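Local coordinates for protein methyltransferase (Geobacter sulfurreducens PCA, PDB 3C3P) that probably transfers methyl groups from S-adenosyl-L-methionine to a hydroxyl oxygen of a substrate, at residues 55-61 with 124-130; 48-53 with 73-77. Where two conformers were deposited one is given. Residues are numbered along the deposited sequence.

Contact 1: 55-61 with 124-130; sequences KQPQLVV and QRDIDIL. With EDO (1,2-ethanediol), chain F.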
ATOM      1  N   LYS A  55      -4.446   7.305  -3.114  1.00 29.35           N
ATOM      2  CA  LYS A  55      -5.493   7.018  -4.093  1.00 29.24           C
ATOM      3  C   LYS A  55      -6.319   8.278  -4.447  1.00 29.84           C
ATOM      4  O   LYS A  55      -6.727   8.456  -5.595  1.00 29.87           O
ATOM      5  CB  LYS A  55      -6.471   5.983  -3.524  1.00 29.51           C
ATOM      6  CG  LYS A  55      -7.591   5.522  -4.480  1.00 29.85           C
ATOM      7  CD  LYS A  55      -7.102   4.552  -5.524  1.00 29.59           C
ATOM      8  CE  LYS A  55      -8.260   4.010  -6.399  1.00 29.55           C
ATOM      9  NZ  LYS A  55      -8.778   5.063  -7.371  1.00 28.62           N
ATOM     10  N   GLN A  56      -6.524   9.130  -3.447  1.00 30.07           N
ATOM     11  CA  GLN A  56      -7.343  10.373  -3.577  0.50 30.44           C
ATOM     12  C   GLN A  56      -8.775  10.060  -4.045  1.00 30.53           C
ATOM     13  O   GLN A  56      -9.268  10.623  -5.050  1.00 29.63           O
ATOM     14  CB  GLN A  56      -6.763  11.404  -4.544  0.50 31.08           C
ATOM     15  CG  GLN A  56      -5.397  11.926  -4.246  0.50 31.70           C
ATOM     16  CD  GLN A  56      -5.151  13.230  -5.007  0.50 31.78           C
ATOM     17  OE1 GLN A  56      -5.730  13.464  -6.056  0.50 31.86           O
ATOM     18  NE2 GLN A  56      -4.329  14.086  -4.455  0.50 32.40           N
ATOM     19  N   PRO A  57      -9.462   9.189  -3.330  1.00 30.17           N
ATOM     20  CA  PRO A  57     -10.798   8.856  -3.774  1.00 30.43           C
ATOM     21  C   PRO A  57     -11.841   9.918  -3.526  1.00 31.91           C
ATOM     22  O   PRO A  57     -11.721  10.721  -2.612  1.00 31.43           O
ATOM     23  CB  PRO A  57     -11.153   7.668  -2.880  1.00 30.63           C
ATOM     24  CG  PRO A  57     -10.542   8.080  -1.556  1.00 30.67           C
ATOM     25  CD  PRO A  57      -9.168   8.627  -1.993  1.00 31.08           C
ATOM     26  N   GLN A  58     -12.843   9.896  -4.395  1.00 32.20           N
ATOM     27  CA  GLN A  58     -13.978  10.796  -4.321  0.50 32.03           C
ATOM     28  C   GLN A  58     -15.083  10.093  -3.518  1.00 32.03           C
ATOM     29  O   GLN A  58     -15.893  10.742  -2.846  1.00 31.90           O
ATOM     30  CB  GLN A  58     -14.423  11.168  -5.740  0.50 32.85           C
ATOM     31  CG  GLN A  58     -13.268  11.732  -6.576  0.50 33.01           C
ATOM     32  CD  GLN A  58     -13.540  11.731  -8.061  0.50 34.38           C
ATOM     33  OE1 GLN A  58     -12.653  11.399  -8.848  0.50 35.62           O
ATOM     34  NE2 GLN A  58     -14.775  12.019  -8.453  0.50 34.73           N
ATOM     35  N   LEU A  59     -15.055   8.760  -3.578  1.00 30.91           N
ATOM     36  CA  LEU A  59     -16.018   7.880  -2.891  1.00 29.90           C
ATOM     37  C   LEU A  59     -15.432   6.579  -2.352  1.00 29.32           C
ATOM     38  O   LEU A  59     -14.824   5.772  -3.044  1.00 27.92           O
ATOM     39  CB  LEU A  59     -17.215   7.549  -3.817  1.00 29.81           C
ATOM     40  CG  LEU A  59     -18.356   6.657  -3.278  1.00 30.33           C
ATOM     41  CD1 LEU A  59     -19.004   7.292  -2.024  1.00 30.49           C
ATOM     42  CD2 LEU A  59     -19.430   6.341  -4.334  1.00 30.11           C
ATOM     43  N   VAL A  60     -15.628   6.444  -1.062  1.00 29.34           N
ATOM     44  CA  VAL A  60     -15.224   5.288  -0.293  1.00 28.91           C
ATOM     45  C   VAL A  60     -16.475   4.704   0.316  1.00 27.79           C
ATOM     46  O   VAL A  60     -17.234   5.403   0.990  1.00 30.01           O
ATOM     47  CB  VAL A  60     -14.241   5.638   0.869  1.00 28.01           C
ATOM     48  CG1 VAL A  60     -13.897   4.366   1.679  1.00 27.61           C
ATOM     49  CG2 VAL A  60     -12.975   6.352   0.347  1.00 28.52           C
ATOM     50  N   VAL A  61     -16.651   3.410   0.101  1.00 28.61           N
ATOM     51  CA  VAL A  61     -17.788   2.656   0.619  1.00 28.72           C
ATOM     52  C   VAL A  61     -17.308   1.539   1.576  1.00 29.65           C
ATOM     53  O   VAL A  61     -16.416   0.739   1.275  1.00 29.38           O
ATOM     54  CB  VAL A  61     -18.681   2.148  -0.545  1.00 28.21           C
ATOM     55  CG1 VAL A  61     -19.873   1.308  -0.020  1.00 27.90           C
ATOM     56  CG2 VAL A  61     -19.159   3.372  -1.389  1.00 26.99           C
ATOM     57  N   GLN A 124     -24.776   2.328  -4.849  1.00 36.92           N
ATOM     58  CA  GLN A 124     -23.698   3.311  -5.053  1.00 37.22           C
ATOM     59  C   GLN A 124     -23.083   3.153  -6.435  1.00 36.84           C
ATOM     60  O   GLN A 124     -23.156   2.095  -7.045  1.00 37.35           O
ATOM     61  CB  GLN A 124     -22.640   3.183  -3.951  1.00 37.56           C
ATOM     62  CG  GLN A 124     -23.180   3.537  -2.577  1.00 38.40           C
ATOM     63  CD  GLN A 124     -23.397   5.025  -2.393  1.00 38.58           C
ATOM     64  OE1 GLN A 124     -22.528   5.841  -2.715  1.00 39.59           O
ATOM     65  NE2 GLN A 124     -24.524   5.385  -1.797  1.00 39.37           N
ATOM     66  N   ARG A 125     -22.514   4.237  -6.932  1.00 37.15           N
ATOM     67  CA  ARG A 125     -21.865   4.245  -8.251  1.00 37.52           C
ATOM     68  C   ARG A 125     -20.490   4.894  -8.222  1.00 36.16           C
ATOM     69  O   ARG A 125     -20.236   5.815  -7.455  1.00 35.06           O
ATOM     70  CB  ARG A 125     -22.734   4.978  -9.291  1.00 39.08           C
ATOM     71  CG  ARG A 125     -24.070   4.341  -9.582  1.00 40.76           C
ATOM     72  CD  ARG A 125     -23.932   2.938 -10.153  1.00 42.27           C
ATOM     73  NE  ARG A 125     -25.242   2.372 -10.481  1.00 43.83           N
ATOM     74  CZ  ARG A 125     -26.005   1.658  -9.653  1.00 44.78           C
ATOM     75  NH1 ARG A 125     -25.605   1.382  -8.422  1.00 45.06           N
ATOM     76  NH2 ARG A 125     -27.179   1.206 -10.071  1.00 44.90           N
ATOM     77  N   ASP A 126     -19.604   4.396  -9.077  1.00 34.01           N
ATOM     78  CA  ASP A 126     -18.252   4.957  -9.189  1.00 33.62           C
ATOM     79  C   ASP A 126     -17.519   4.987  -7.859  1.00 30.92           C
ATOM     80  O   ASP A 126     -16.999   6.002  -7.425  1.00 29.52           O
ATOM     81  CB  ASP A 126     -18.306   6.359  -9.790  1.00 34.94           C
ATOM     82  CG  ASP A 126     -18.720   6.348 -11.247  1.00 37.22           C
ATOM     83  OD1 ASP A 126     -18.239   5.477 -12.005  1.00 39.49           O
ATOM     84  OD2 ASP A 126     -19.490   7.241 -11.638  1.00 39.45           O
ATOM     85  N   ILE A 127     -17.560   3.849  -7.201  1.00 29.84           N
ATOM     86  CA  ILE A 127     -16.846   3.642  -5.930  1.00 30.53           C
ATOM     87  C   ILE A 127     -15.348   3.560  -6.235  1.00 30.24           C
ATOM     88  O   ILE A 127     -14.920   2.766  -7.065  1.00 30.23           O
ATOM     89  CB  ILE A 127     -17.312   2.356  -5.199  1.00 30.22           C
ATOM     90  CG1 ILE A 127     -18.822   2.419  -4.871  1.00 30.48           C
ATOM     91  CG2 ILE A 127     -16.482   2.121  -3.912  1.00 30.81           C
ATOM     92  CD1 ILE A 127     -19.405   1.087  -4.350  1.00 30.81           C
ATOM     93  N   ASP A 128     -14.571   4.394  -5.540  1.00 30.67           N
ATOM     94  CA  ASP A 128     -13.092   4.478  -5.697  1.00 29.68           C
ATOM     95  C   ASP A 128     -12.389   3.515  -4.780  1.00 28.86           C
ATOM     96  O   ASP A 128     -11.350   2.967  -5.132  1.00 27.58           O
ATOM     97  CB  ASP A 128     -12.600   5.913  -5.492  1.00 29.76           C
ATOM     98  CG  ASP A 128     -13.139   6.848  -6.555  1.00 30.18           C
ATOM     99  OD1 ASP A 128     -13.017   6.496  -7.750  1.00 29.68           O
ATOM    100  OD2 ASP A 128     -13.691   7.911  -6.204  1.00 29.20           O
ATOM    101  N   ILE A 129     -12.934   3.361  -3.579  1.00 27.92           N
ATOM    102  CA  ILE A 129     -12.397   2.416  -2.603  1.00 28.09           C
ATOM    103  C   ILE A 129     -13.537   1.657  -1.981  1.00 27.87           C
ATOM    104  O   ILE A 129     -14.477   2.233  -1.469  1.00 30.34           O
ATOM    105  CB  ILE A 129     -11.570   3.040  -1.446  1.00 28.06           C
ATOM    106  CG1 ILE A 129     -10.329   3.737  -1.962  1.00 29.24           C
ATOM    107  CG2 ILE A 129     -11.166   1.953  -0.454  1.00 29.86           C
ATOM    108  CD1 ILE A 129      -9.453   4.285  -0.884  1.00 29.36           C
ATOM    109  N   LEU A 130     -13.457   0.350  -2.088  1.00 28.99           N
ATOM    110  CA  LEU A 130     -14.445  -0.542  -1.498  1.00 28.72           C
ATOM    111  C   LEU A 130     -13.738  -1.344  -0.407  1.00 29.36           C
ATOM    112  O   LEU A 130     -12.800  -2.143  -0.662  1.00 28.12           O
ATOM    113  CB  LEU A 130     -15.094  -1.454  -2.539  1.00 29.06           C
ATOM    114  CG  LEU A 130     -16.102  -2.445  -1.924  1.00 28.26           C
ATOM    115  CD1 LEU A 130     -17.266  -1.686  -1.275  1.00 28.29           C
ATOM    116  CD2 LEU A 130     -16.627  -3.476  -2.929  1.00 28.75           C
TER
HETATM  117  C1  EDO F 212     -19.920   9.163  -7.499  1.00 53.72           C
HETATM  118  O1  EDO F 212     -20.872   8.173  -7.108  1.00 54.64           O
HETATM  119  C2  EDO F 212     -18.780   9.155  -6.490  1.00 53.97           C
HETATM  120  O2  EDO F 212     -17.784  10.132  -6.824  1.00 53.07           O
HETATM  121  O   HOH W   1     -11.195   4.647  -8.616  1.00 25.89           O

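Contact 2: 48-53 with 73-77; sequences LYLLAR and WFARA. With EDO (1,2-ethanediol), chain R.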
ATOM      1  N   LEU A  48      -4.534   1.870   5.839  1.00 28.98           N
ATOM      2  CA  LEU A  48      -5.767   2.315   5.170  1.00 30.38           C
ATOM      3  C   LEU A  48      -5.674   3.796   4.851  1.00 29.33           C
ATOM      4  O   LEU A  48      -5.993   4.256   3.767  1.00 28.68           O
ATOM      5  CB  LEU A  48      -7.009   2.097   6.028  1.00 29.91           C
ATOM      6  CG  LEU A  48      -7.426   0.646   6.342  1.00 31.66           C
ATOM      7  CD1 LEU A  48      -8.778   0.600   7.094  1.00 31.66           C
ATOM      8  CD2 LEU A  48      -7.533  -0.182   5.106  1.00 30.60           C
ATOM      9  N   TYR A  49      -5.277   4.539   5.860  1.00 29.09           N
ATOM     10  CA  TYR A  49      -5.083   5.995   5.709  1.00 28.32           C
ATOM     11  C   TYR A  49      -4.123   6.330   4.572  1.00 27.60           C
ATOM     12  O   TYR A  49      -4.418   7.147   3.719  1.00 26.60           O
ATOM     13  CB  TYR A  49      -4.564   6.626   7.007  1.00 28.51           C
ATOM     14  CG  TYR A  49      -4.306   8.139   6.885  1.00 29.33           C
ATOM     15  CD1 TYR A  49      -5.312   9.071   7.129  1.00 29.94           C
ATOM     16  CD2 TYR A  49      -3.057   8.613   6.498  1.00 29.93           C
ATOM     17  CE1 TYR A  49      -5.066  10.451   7.014  1.00 29.92           C
ATOM     18  CE2 TYR A  49      -2.803   9.975   6.362  1.00 29.91           C
ATOM     19  CZ  TYR A  49      -3.816  10.891   6.618  1.00 29.84           C
ATOM     20  OH  TYR A  49      -3.534  12.235   6.482  1.00 29.84           O
ATOM     21  N   LEU A  50      -2.973   5.670   4.569  1.00 27.17           N
ATOM     22  CA  LEU A  50      -1.950   5.941   3.568  1.00 28.87           C
ATOM     23  C   LEU A  50      -2.441   5.603   2.170  1.00 27.73           C
ATOM     24  O   LEU A  50      -2.258   6.381   1.228  1.00 28.35           O
ATOM     25  CB  LEU A  50      -0.605   5.267   3.905  1.00 29.58           C
ATOM     26  CG  LEU A  50       0.537   5.714   2.967  1.00 31.70           C
ATOM     27  CD1 LEU A  50       1.892   5.892   3.697  1.00 32.52           C
ATOM     28  CD2 LEU A  50       0.615   4.755   1.739  1.00 32.98           C
ATOM     29  N   LEU A  51      -3.089   4.456   2.028  1.00 28.64           N
ATOM     30  CA  LEU A  51      -3.579   4.058   0.695  1.00 28.25           C
ATOM     31  C   LEU A  51      -4.621   5.055   0.170  1.00 27.67           C
ATOM     32  O   LEU A  51      -4.682   5.405  -1.023  1.00 27.58           O
ATOM     33  CB  LEU A  51      -4.162   2.625   0.751  1.00 28.95           C
ATOM     34  CG  LEU A  51      -3.167   1.480   0.974  1.00 29.99           C
ATOM     35  CD1 LEU A  51      -3.916   0.175   1.236  1.00 30.79           C
ATOM     36  CD2 LEU A  51      -2.186   1.341  -0.195  1.00 31.60           C
ATOM     37  N   ALA A  52      -5.438   5.545   1.085  1.00 27.31           N
ATOM     38  CA  ALA A  52      -6.513   6.472   0.745  1.00 28.44           C
ATOM     39  C   ALA A  52      -5.913   7.803   0.345  1.00 28.15           C
ATOM     40  O   ALA A  52      -6.341   8.425  -0.611  1.00 29.63           O
ATOM     41  CB  ALA A  52      -7.515   6.630   1.913  1.00 27.82           C
ATOM     42  N   ARG A  53      -4.884   8.229   1.063  1.00 27.77           N
ATOM     43  CA  ARG A  53      -4.217   9.484   0.688  1.00 27.72           C
ATOM     44  C   ARG A  53      -3.619   9.403  -0.725  1.00 27.59           C
ATOM     45  O   ARG A  53      -3.747  10.315  -1.515  1.00 26.86           O
ATOM     46  CB  ARG A  53      -3.103   9.879   1.647  1.00 28.06           C
ATOM     47  CG  ARG A  53      -3.535  10.418   2.989  1.00 28.06           C
ATOM     48  CD  ARG A  53      -4.506  11.612   2.904  1.00 28.45           C
ATOM     49  NE  ARG A  53      -4.006  12.803   2.217  1.00 29.30           N
ATOM     50  CZ  ARG A  53      -3.395  13.829   2.804  1.00 30.20           C
ATOM     51  NH1 ARG A  53      -3.135  13.834   4.110  1.00 30.72           N
ATOM     52  NH2 ARG A  53      -3.008  14.836   2.048  1.00 30.29           N
ATOM     53  N   TRP A  73     -10.747   6.000   9.847  1.00 30.78           N
ATOM     54  CA  TRP A  73      -9.437   6.104   9.154  1.00 30.73           C
ATOM     55  C   TRP A  73      -9.575   6.733   7.782  1.00 29.75           C
ATOM     56  O   TRP A  73      -8.806   7.613   7.387  1.00 28.28           O
ATOM     57  CB  TRP A  73      -8.725   4.745   9.041  1.00 31.25           C
ATOM     58  CG  TRP A  73      -8.246   4.231  10.363  1.00 31.42           C
ATOM     59  CD1 TRP A  73      -8.886   3.341  11.180  1.00 32.30           C
ATOM     60  CD2 TRP A  73      -7.052   4.616  11.039  1.00 30.67           C
ATOM     61  NE1 TRP A  73      -8.140   3.134  12.325  1.00 32.61           N
ATOM     62  CE2 TRP A  73      -7.022   3.920  12.270  1.00 31.84           C
ATOM     63  CE3 TRP A  73      -6.020   5.517  10.749  1.00 32.22           C
ATOM     64  CZ2 TRP A  73      -5.982   4.057  13.179  1.00 32.19           C
ATOM     65  CZ3 TRP A  73      -4.995   5.658  11.660  1.00 32.45           C
ATOM     66  CH2 TRP A  73      -4.988   4.932  12.866  1.00 32.03           C
ATOM     67  N   PHE A  74     -10.593   6.284   7.067  1.00 28.78           N
ATOM     68  CA  PHE A  74     -10.862   6.806   5.721  1.00 28.97           C
ATOM     69  C   PHE A  74     -11.325   8.280   5.712  1.00 29.48           C
ATOM     70  O   PHE A  74     -10.927   9.067   4.836  1.00 29.89           O
ATOM     71  CB  PHE A  74     -11.887   5.945   4.973  1.00 28.51           C
ATOM     72  CG  PHE A  74     -11.382   4.584   4.588  1.00 29.90           C
ATOM     73  CD1 PHE A  74     -10.292   4.463   3.724  1.00 29.54           C
ATOM     74  CD2 PHE A  74     -12.039   3.440   4.985  1.00 30.05           C
ATOM     75  CE1 PHE A  74      -9.822   3.216   3.320  1.00 29.95           C
ATOM     76  CE2 PHE A  74     -11.575   2.186   4.571  1.00 31.05           C
ATOM     77  CZ  PHE A  74     -10.471   2.082   3.737  1.00 30.35           C
ATOM     78  N   ALA A  75     -12.177   8.644   6.671  1.00 29.38           N
ATOM     79  CA  ALA A  75     -12.718  10.010   6.744  1.00 29.56           C
ATOM     80  C   ALA A  75     -11.618  11.050   6.887  1.00 30.02           C
ATOM     81  O   ALA A  75     -11.702  12.162   6.366  1.00 30.58           O
ATOM     82  CB  ALA A  75     -13.736  10.148   7.907  1.00 29.19           C
ATOM     83  N   ARG A  76     -10.596  10.648   7.607  1.00 31.12           N
ATOM     84  CA  ARG A  76      -9.443  11.504   7.903  1.00 33.24           C
ATOM     85  C   ARG A  76      -8.568  11.750   6.694  1.00 32.13           C
ATOM     86  O   ARG A  76      -7.802  12.703   6.659  1.00 29.51           O
ATOM     87  CB  ARG A  76      -8.555  10.862   8.986  1.00 36.17           C
ATOM     88  CG  ARG A  76      -9.249  10.606  10.321  1.00 39.43           C
ATOM     89  CD  ARG A  76      -8.251  10.471  11.482  1.00 42.20           C
ATOM     90  NE  ARG A  76      -7.334  11.620  11.482  1.00 44.47           N
ATOM     91  CZ  ARG A  76      -6.625  12.071  12.510  1.00 47.47           C
ATOM     92  NH1 ARG A  76      -6.778  11.574  13.732  1.00 48.62           N
ATOM     93  NH2 ARG A  76      -5.808  13.104  12.314  1.00 48.54           N
ATOM     94  N   ALA A  77      -8.725  10.876   5.703  1.00 31.34           N
ATOM     95  CA  ALA A  77      -7.905  10.879   4.476  1.00 32.08           C
ATOM     96  C   ALA A  77      -8.495  11.537   3.250  1.00 33.08           C
ATOM     97  O   ALA A  77      -7.820  11.648   2.230  1.00 33.54           O
ATOM     98  CB  ALA A  77      -7.539   9.405   4.116  1.00 29.63           C
TER
HETATM   99  C1  EDO R 212      -0.507  12.298  -4.462  1.00 40.90           C
HETATM  100  O1  EDO R 212      -0.364  10.972  -3.994  1.00 44.94           O
HETATM  101  C2  EDO R 212      -1.808  12.704  -3.897  1.00 41.28           C
HETATM  102  O2  EDO R 212      -1.939  12.419  -2.516  1.00 38.30           O
HETATM  103  O   HOH W   2      -5.305  13.706   7.588  1.00 42.62           O

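Contact 1: 55-61 with 124-130
V60 packs on I129 (V60 CG2 to I129 CB 4.0 Å) on one face of the sheet and V61 on L130 (V61 CB to L130 CD1 4.2 Å) on the other, joining the first and fourth strands of the 3-2-1-4-5-7-6 sheet of a class I, Rossmann-like methyltransferase. P57, still in the loop, adds P57 CG to I129 CD1 at 4.0 Å, and I127, before the corner at D128, meets V61 (I127 CG1 to V61 CG2 3.6 Å). The pairing is parallel, with CA-CA distances of 4.6 Å for V60-I129 and 5.1 Å for V61-L130. V61 N donates to I129 O (2.9 Å), and L59 O, a bifurcated acceptor, takes D128 N (2.9 Å) and I129 N (3.1 Å). The D128 carboxylate reaches the backbone where the chain enters the strand: D128 OD2 accepts Q58 N (2.8 Å) and L59 N (3.1 Å). At the edge an ethanediol donates to R125 O, and a water lies 2.8 Å from K55 NZ and 2.7 Å from D128 OD1.

Contact 2: 48-53 with 73-77
L48 opens the contact between helix 42-55 and the end region of helix 69-75 with its CA-to-CB bond directed at residues 73-77: L48 CB is 4.4 Å from W73 CB, and L48 CD2 comes within 4.0 Å of F74 CZ. Y49 contributes the largest covered area, 81 Å². Its CB meets W73 CE3 at 4.2 Å, while the ring runs along the backbone of the second segment, its edge turned to two carbonyls (Y49 CD1 to W73 O 3.8 Å, Y49 CE1 to R76 O 3.6 Å) and Y49 CD1 3.8 Å from A77 CB. The hydroxyl is joined to R76 by a water 2.6 Å from Y49 OH and 2.8 Å from R76 O, to which it donates. L51 packs on L51 of the second subunit, whose F193 ring meets Y49. One turn after L48, A52 again faces the partner, and its small side chain permits close approach: A52 CB is 3.5 Å from A77 CB and 4.0 Å from F74 CD1, at the edge of the phenyl ring. R53 folds back over its own helix, R53 NH1 donating to Y49 OH at 2.9 Å, and R53 CD lies 3.4 Å from A77 O. An ethanediol, its O2 2.9 Å from R53 O, also bonds Y207 OH of the second subunit. The nearest CA pairs are Y49-W73 (5.6 Å) and R53-A77 (5.5 Å). Both helices cover one face of the central sheet: L48 touches F131 and I157, A52 touches I129, and F74 rests on V60 and V62 of strand 59-63 and on I157 of strand 154-159.

How the contacts relate
The two contacts, with centres 12 Å apart, are successive layers of one Rossmann-like core. Their segments cross along the chain: helix 42-55 leads through P57 into strand 59-63, which is followed by helix 69-75. Packing joins the layers directly. P57 CD sits 3.2 Å from A52 O, V60 CG1 is 3.9 Å from F74 CG, and I129 reaches both helices, with I129 CD1 4.0 Å from A52 CA and I129 CG2 4.2 Å from F74 CE1. No cofactor is present among these atoms. In class I methyltransferases the loop after the first strand, here between 59-63 and 69-75, usually binds S-adenosylmethionine; contact 1 holds the start of that strand and contact 2 the end of the helix, so both probably lie toward the other end of the core.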